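Local coordinates for periplasmic His/Glu/Gln/Arg/opine family-binding protein (Silicibacter pomeroyi, PDB 3I6V) that binds lysine and probably hands amino acids of the His/Glu/Gln/Arg/opine group from the periplasm to a membrane ABC transporter, at residues N51-D54 with S55-P58; T210-K213 with K214-E218. All blocks are in the same frame, centred on the assembly; numbering follows the deposited sequence.

Interaction 1. Residues N51-D54 with S55-P58; sequences NDWD and SIIP. With LYS (lysine), chain B.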
ATOM      1  N   ASN A  51     -12.516  -2.897  -2.634  1.00 24.56           N
ATOM      2  CA  ASN A  51     -12.796  -1.871  -3.626  1.00 24.65           C
ATOM      3  C   ASN A  51     -11.563  -1.677  -4.495  1.00 25.36           C
ATOM      4  O   ASN A  51     -10.459  -1.721  -3.964  1.00 26.15           O
ATOM      5  CB  ASN A  51     -13.171  -0.530  -2.929  1.00 25.31           C
ATOM      6  CG  ASN A  51     -13.835   0.443  -3.872  1.00 23.05           C
ATOM      7  OD1 ASN A  51     -15.051   0.548  -3.893  1.00 25.73           O
ATOM      8  ND2 ASN A  51     -13.054   1.131  -4.681  1.00 23.44           N
ATOM      9  N   ASP A  52     -11.732  -1.450  -5.804  1.00 24.89           N
ATOM     10  CA  ASP A  52     -10.570  -1.256  -6.669  1.00 25.40           C
ATOM     11  C   ASP A  52      -9.839   0.036  -6.225  1.00 24.37           C
ATOM     12  O   ASP A  52     -10.462   1.002  -5.733  1.00 21.81           O
ATOM     13  CB  ASP A  52     -10.966  -1.112  -8.163  1.00 26.61           C
ATOM     14  CG  ASP A  52     -11.593  -2.409  -8.760  1.00 30.06           C
ATOM     15  OD1 ASP A  52     -12.261  -2.300  -9.797  1.00 37.38           O
ATOM     16  OD2 ASP A  52     -11.431  -3.510  -8.200  1.00 34.27           O
ATOM     17  N   TRP A  53      -8.532   0.025  -6.438  1.00 23.67           N
ATOM     18  CA  TRP A  53      -7.665   1.146  -6.079  1.00 23.81           C
ATOM     19  C   TRP A  53      -8.074   2.455  -6.745  1.00 24.58           C
ATOM     20  O   TRP A  53      -8.162   3.480  -6.067  1.00 23.28           O
ATOM     21  CB  TRP A  53      -6.206   0.803  -6.387  1.00 23.45           C
ATOM     22  CG  TRP A  53      -5.278   1.928  -6.007  1.00 24.45           C
ATOM     23  CD1 TRP A  53      -4.784   2.889  -6.842  1.00 24.66           C
ATOM     24  CD2 TRP A  53      -4.814   2.255  -4.689  1.00 22.99           C
ATOM     25  NE1 TRP A  53      -4.001   3.774  -6.134  1.00 24.48           N
ATOM     26  CE2 TRP A  53      -3.998   3.403  -4.811  1.00 24.68           C
ATOM     27  CE3 TRP A  53      -4.974   1.656  -3.416  1.00 24.68           C
ATOM     28  CZ2 TRP A  53      -3.346   3.982  -3.711  1.00 21.69           C
ATOM     29  CZ3 TRP A  53      -4.322   2.226  -2.317  1.00 22.35           C
ATOM     30  CH2 TRP A  53      -3.512   3.372  -2.473  1.00 19.92           C
ATOM     31  N   ASP A  54      -8.375   2.418  -8.051  1.00 25.65           N
ATOM     32  CA  ASP A  54      -8.729   3.629  -8.825  1.00 28.01           C
ATOM     33  C   ASP A  54      -9.843   4.448  -8.189  1.00 27.49           C
ATOM     34  O   ASP A  54      -9.829   5.692  -8.225  1.00 28.91           O
ATOM     35  CB  ASP A  54      -9.158   3.274 -10.262  1.00 30.11           C
ATOM     36  CG  ASP A  54      -8.021   2.656 -11.084  1.00 37.00           C
ATOM     37  OD1 ASP A  54      -6.886   2.583 -10.564  1.00 41.65           O
ATOM     38  OD2 ASP A  54      -8.256   2.220 -12.256  1.00 43.31           O
ATOM     39  N   SER A  55     -10.794   3.771  -7.568  1.00 24.85           N
ATOM     40  CA  SER A  55     -11.939   4.483  -7.036  1.00 23.23           C
ATOM     41  C   SER A  55     -12.015   4.387  -5.487  1.00 22.01           C
ATOM     42  O   SER A  55     -13.043   4.702  -4.921  1.00 21.98           O
ATOM     43  CB  SER A  55     -13.225   3.895  -7.681  1.00 22.71           C
ATOM     44  OG  SER A  55     -13.334   2.506  -7.348  1.00 23.65           O
ATOM     45  N   ILE A  56     -10.941   3.959  -4.810  1.00 20.68           N
ATOM     46  CA  ILE A  56     -11.020   3.689  -3.363  1.00 20.40           C
ATOM     47  C   ILE A  56     -11.246   4.973  -2.542  1.00 20.51           C
ATOM     48  O   ILE A  56     -11.933   4.945  -1.511  1.00 20.47           O
ATOM     49  CB  ILE A  56      -9.803   2.851  -2.853  1.00 20.41           C
ATOM     50  CG1 ILE A  56     -10.148   2.131  -1.554  1.00 21.83           C
ATOM     51  CG2 ILE A  56      -8.478   3.713  -2.798  1.00 18.91           C
ATOM     52  CD1 ILE A  56      -9.233   0.903  -1.281  1.00 21.52           C
ATOM     53  N   ILE A  57     -10.703   6.094  -3.010  1.00 19.82           N
ATOM     54  CA  ILE A  57     -10.944   7.360  -2.334  1.00 19.99           C
ATOM     55  C   ILE A  57     -12.373   7.881  -2.607  1.00 21.03           C
ATOM     56  O   ILE A  57     -13.093   8.144  -1.660  1.00 21.08           O
ATOM     57  CB  ILE A  57      -9.841   8.409  -2.589  1.00 19.58           C
ATOM     58  CG1 ILE A  57      -8.549   8.008  -1.848  1.00 20.44           C
ATOM     59  CG2 ILE A  57     -10.308   9.809  -2.114  1.00 19.94           C
ATOM     60  CD1 ILE A  57      -7.365   9.046  -2.016  1.00 22.64           C
ATOM     61  N   PRO A  58     -12.783   8.033  -3.889  1.00 22.06           N
ATOM     62  CA  PRO A  58     -14.175   8.538  -4.103  1.00 22.94           C
ATOM     63  C   PRO A  58     -15.238   7.669  -3.447  1.00 22.79           C
ATOM     64  O   PRO A  58     -16.218   8.200  -2.915  1.00 23.97           O
ATOM     65  CB  PRO A  58     -14.355   8.515  -5.641  1.00 24.21           C
ATOM     66  CG  PRO A  58     -13.016   8.336  -6.230  1.00 24.23           C
ATOM     67  CD  PRO A  58     -11.995   8.007  -5.132  1.00 22.40           C
TER
HETATM   68  N   LYS B   1       2.021   3.617  -0.905  1.00 19.25           N
HETATM   69  CA  LYS B   1       1.860   4.025  -2.340  1.00 19.15           C
HETATM   70  C   LYS B   1       0.803   5.096  -2.485  1.00 19.85           C
HETATM   71  O   LYS B   1       0.111   5.386  -1.499  1.00 20.69           O
HETATM   72  CB  LYS B   1       1.497   2.799  -3.214  1.00 18.75           C
HETATM   73  CG  LYS B   1       0.120   2.193  -2.941  1.00 17.98           C
HETATM   74  CD  LYS B   1      -0.090   0.920  -3.833  1.00 20.74           C
HETATM   75  CE  LYS B   1      -1.519   0.284  -3.671  1.00 20.73           C
HETATM   76  NZ  LYS B   1      -1.614  -1.027  -4.493  1.00 20.25           N
HETATM   77  OXT LYS B   1       0.611   5.670  -3.596  1.00 20.47           O
HETATM   78  O   HOH W   1      -8.598   6.417  -5.162  1.00 25.91           O
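A chi1 of -164° swings the Asn51 amide round beside its carbonyl carbon, while Ser55, at 61°, holds OG between its backbone N and carbonyl carbon; Asn51 ND2 thereby donates to Ser55 OG at 3.0 Å, the hydroxyl oxygen lying a little out of the amide plane. The same ND2 also reaches Asp52 O at 2.8 Å, in the carbonyl plane and on a lone pair, so two bonds fix the rotation of the amide at the nitrogen end. The chain then closes a type I turn: Ile56 N donates almost straight (173°) to Trp53 O at 3.1 Å, approaching from above the carbonyl plane. Water 1 gives a second hydrogen to Trp53 O and accepts one from Ile57 N at 3.0 Å, bridging into the first helical turn. Ile56 CG2 lies 4.1 Å from Trp53 CE3 over one ring face; on the opposite face, CE of the bound lysine comes within 3.7 Å of Trp53 CZ3. The indole thus forms a wall of the ligand pocket, backed by isoleucine, with NE1 bonded to Ala114 O. The turn links strand 46-50 to helix 56-61, with Ile56 resting on Ile68 of strand 67-68 and Trp53 on Arg78 of helix 76-79.

Interaction 2. Residues T210-K213 with K214-E218; sequences TMIK and KWFGE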
ATOM      1  N   THR A 210       5.891  -6.384  16.071  1.00 33.60           N
ATOM      2  CA  THR A 210       5.846  -7.846  15.887  1.00 33.07           C
ATOM      3  C   THR A 210       5.048  -8.177  14.643  1.00 32.63           C
ATOM      4  O   THR A 210       5.498  -8.977  13.840  1.00 32.99           O
ATOM      5  CB  THR A 210       5.222  -8.564  17.104  1.00 33.45           C
ATOM      6  OG1 THR A 210       5.926  -8.177  18.281  1.00 32.67           O
ATOM      7  CG2 THR A 210       5.286 -10.126  16.951  1.00 34.56           C
ATOM      8  N   MET A 211       3.869  -7.564  14.484  1.00 31.43           N
ATOM      9  CA  MET A 211       3.043  -7.765  13.280  1.00 29.86           C
ATOM     10  C   MET A 211       3.807  -7.350  12.027  1.00 29.85           C
ATOM     11  O   MET A 211       3.793  -8.064  11.039  1.00 29.50           O
ATOM     12  CB  MET A 211       1.682  -7.060  13.422  1.00 29.79           C
ATOM     13  CG  MET A 211       0.611  -7.475  12.414  1.00 27.05           C
ATOM     14  SD  MET A 211      -1.010  -6.788  12.711  1.00 20.45           S
ATOM     15  CE  MET A 211      -1.375  -7.343  14.380  1.00 24.69           C
ATOM     16  N   ILE A 212       4.537  -6.236  12.089  1.00 29.01           N
ATOM     17  CA  ILE A 212       5.289  -5.801  10.946  1.00 29.64           C
ATOM     18  C   ILE A 212       6.377  -6.821  10.543  1.00 30.70           C
ATOM     19  O   ILE A 212       6.514  -7.157   9.362  1.00 30.17           O
ATOM     20  CB  ILE A 212       5.933  -4.420  11.156  1.00 29.32           C
ATOM     21  CG1 ILE A 212       4.850  -3.320  11.231  1.00 29.76           C
ATOM     22  CG2 ILE A 212       6.893  -4.152  10.016  1.00 29.25           C
ATOM     23  CD1 ILE A 212       5.403  -1.913  11.578  1.00 27.61           C
ATOM     24  N   LYS A 213       7.159  -7.282  11.523  1.00 31.41           N
ATOM     25  CA  LYS A 213       8.219  -8.270  11.255  1.00 32.72           C
ATOM     26  C   LYS A 213       7.604  -9.589  10.756  1.00 32.57           C
ATOM     27  O   LYS A 213       8.090 -10.160   9.795  1.00 32.53           O
ATOM     28  CB  LYS A 213       9.124  -8.479  12.492  1.00 32.54           C
ATOM     29  CG  LYS A 213      10.078  -7.315  12.768  1.00 35.78           C
ATOM     30  CD  LYS A 213      10.726  -7.408  14.151  1.00 40.52           C
ATOM     31  CE  LYS A 213      11.606  -6.182  14.430  1.00 44.76           C
ATOM     32  NZ  LYS A 213      11.457  -5.720  15.879  1.00 45.85           N
ATOM     33  N   LYS A 214       6.514 -10.039  11.380  1.00 33.02           N
ATOM     34  CA  LYS A 214       5.799 -11.250  10.922  1.00 33.64           C
ATOM     35  C   LYS A 214       5.527 -11.187   9.397  1.00 33.97           C
ATOM     36  O   LYS A 214       5.868 -12.127   8.641  1.00 32.84           O
ATOM     37  CB  LYS A 214       4.496 -11.439  11.719  1.00 34.17           C
ATOM     38  CG  LYS A 214       3.692 -12.665  11.305  1.00 36.05           C
ATOM     39  CD  LYS A 214       2.322 -12.682  12.001  1.00 37.30           C
ATOM     40  CE  LYS A 214       1.421 -13.785  11.415  1.00 37.71           C
ATOM     41  NZ  LYS A 214       0.074 -13.740  12.053  1.00 38.35           N
ATOM     42  N   TRP A 215       4.946 -10.072   8.936  1.00 32.43           N
ATOM     43  CA  TRP A 215       4.551  -9.961   7.529  1.00 31.92           C
ATOM     44  C   TRP A 215       5.623  -9.430   6.563  1.00 32.14           C
ATOM     45  O   TRP A 215       5.623  -9.796   5.402  1.00 31.70           O
ATOM     46  CB  TRP A 215       3.267  -9.145   7.404  1.00 31.51           C
ATOM     47  CG  TRP A 215       2.068  -9.853   7.929  1.00 31.16           C
ATOM     48  CD1 TRP A 215       1.573  -9.803   9.204  1.00 32.03           C
ATOM     49  CD2 TRP A 215       1.203 -10.723   7.198  1.00 32.76           C
ATOM     50  NE1 TRP A 215       0.444 -10.574   9.306  1.00 31.89           N
ATOM     51  CE2 TRP A 215       0.200 -11.162   8.092  1.00 32.17           C
ATOM     52  CE3 TRP A 215       1.174 -11.179   5.865  1.00 32.33           C
ATOM     53  CZ2 TRP A 215      -0.828 -12.034   7.697  1.00 33.97           C
ATOM     54  CZ3 TRP A 215       0.165 -12.053   5.479  1.00 31.75           C
ATOM     55  CH2 TRP A 215      -0.822 -12.471   6.392  1.00 33.25           C
ATOM     56  N   PHE A 216       6.523  -8.569   7.041  1.00 32.52           N
ATOM     57  CA  PHE A 216       7.487  -7.896   6.170  1.00 33.39           C
ATOM     58  C   PHE A 216       8.936  -8.361   6.364  1.00 35.10           C
ATOM     59  O   PHE A 216       9.818  -7.977   5.591  1.00 35.24           O
ATOM     60  CB  PHE A 216       7.364  -6.353   6.283  1.00 32.36           C
ATOM     61  CG  PHE A 216       6.034  -5.829   5.821  1.00 29.26           C
ATOM     62  CD1 PHE A 216       5.039  -5.541   6.746  1.00 28.90           C
ATOM     63  CD2 PHE A 216       5.766  -5.667   4.461  1.00 28.21           C
ATOM     64  CE1 PHE A 216       3.767  -5.074   6.341  1.00 27.97           C
ATOM     65  CE2 PHE A 216       4.497  -5.218   4.025  1.00 26.94           C
ATOM     66  CZ  PHE A 216       3.491  -4.926   4.965  1.00 25.57           C
ATOM     67  N   GLY A 217       9.174  -9.199   7.377  1.00 36.53           N
ATOM     68  CA  GLY A 217      10.503  -9.796   7.577  1.00 39.13           C
ATOM     69  C   GLY A 217      11.246  -9.218   8.766  1.00 40.81           C
ATOM     70  O   GLY A 217      10.963  -8.092   9.195  1.00 40.40           O
ATOM     71  N   GLU A 218      12.224  -9.966   9.276  1.00 42.46           N
ATOM     72  CA  GLU A 218      13.001  -9.551  10.458  1.00 44.51           C
ATOM     73  C   GLU A 218      13.727  -8.207  10.300  1.00 44.54           C
ATOM     74  O   GLU A 218      13.979  -7.506  11.283  1.00 44.35           O
ATOM     75  CB  GLU A 218      14.008 -10.646  10.873  1.00 45.42           C
ATOM     76  CG  GLU A 218      13.357 -11.859  11.546  1.00 48.38           C
ATOM     77  CD  GLU A 218      12.408 -11.465  12.677  1.00 52.96           C
ATOM     78  OE1 GLU A 218      12.850 -10.752  13.614  1.00 54.75           O
ATOM     79  OE2 GLU A 218      11.218 -11.863  12.628  1.00 53.77           O
TER
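Met211 runs alongside Trp215, one helical turn apart and pointing the same way, its CG 4.1 Å from CD1 of the indole. That ring edge also meets the backbone: Trp215 CD1 lies 3.4 Å from Met211 O, which sits in the ring plane, because chi1 of -70° tucks CG beside the backbone N. On the next flank Ile212 crosses Phe216 at a slant, CG2 to CD1 4.0 Å. The final helical bonds, both bent, are Phe216 N to Ile212 O at 2.7 Å and Gly217 N to Lys213 O at 2.8 Å. Gly217, with phi of 108°, then leaves the helix, its O 3.4 Å from Lys213 CA in a CA-H...O contact. Glu218 crosses Lys213 at about a right angle, OE1 4.0 Å from CD, but the charged ends stay 5.7 Å apart (NZ to OE1). With an alanine in place of Lys213, the Glu218 carboxylate would probably lose its aliphatic flank and the nearby positive charge. Glu33 of helix 30-42 takes both Lys214 NZ and Trp215 NE1. The arrangement is that of a helix C-terminus ended by a glycine of positive phi, here closing the last helix of a family 3 solute-binding protein.

Overall arrangement
The contacts sit at opposite kinds of helix end: interaction 1 leads into helix 56-61 at the ligand pocket, interaction 2 finishes helix 207-216. They lie on opposite sides of the chain's centre, their centres 27 Å apart and their nearest atoms about 13 Å apart, and share no element. Both are partly buried, each with two buried residues: Trp53 and Ile56 in the first, Met211 and Ile212 in the second. In interaction 1 an amide, a hydroxyl and a water add to the main-chain bonding of a turn, and the aromatic ring meets the ligand directly. Residues 210-218 rely on main-chain helix bonds and apolar pairs, and the side chain of Phe216 stays about 10 Å from the bound lysine.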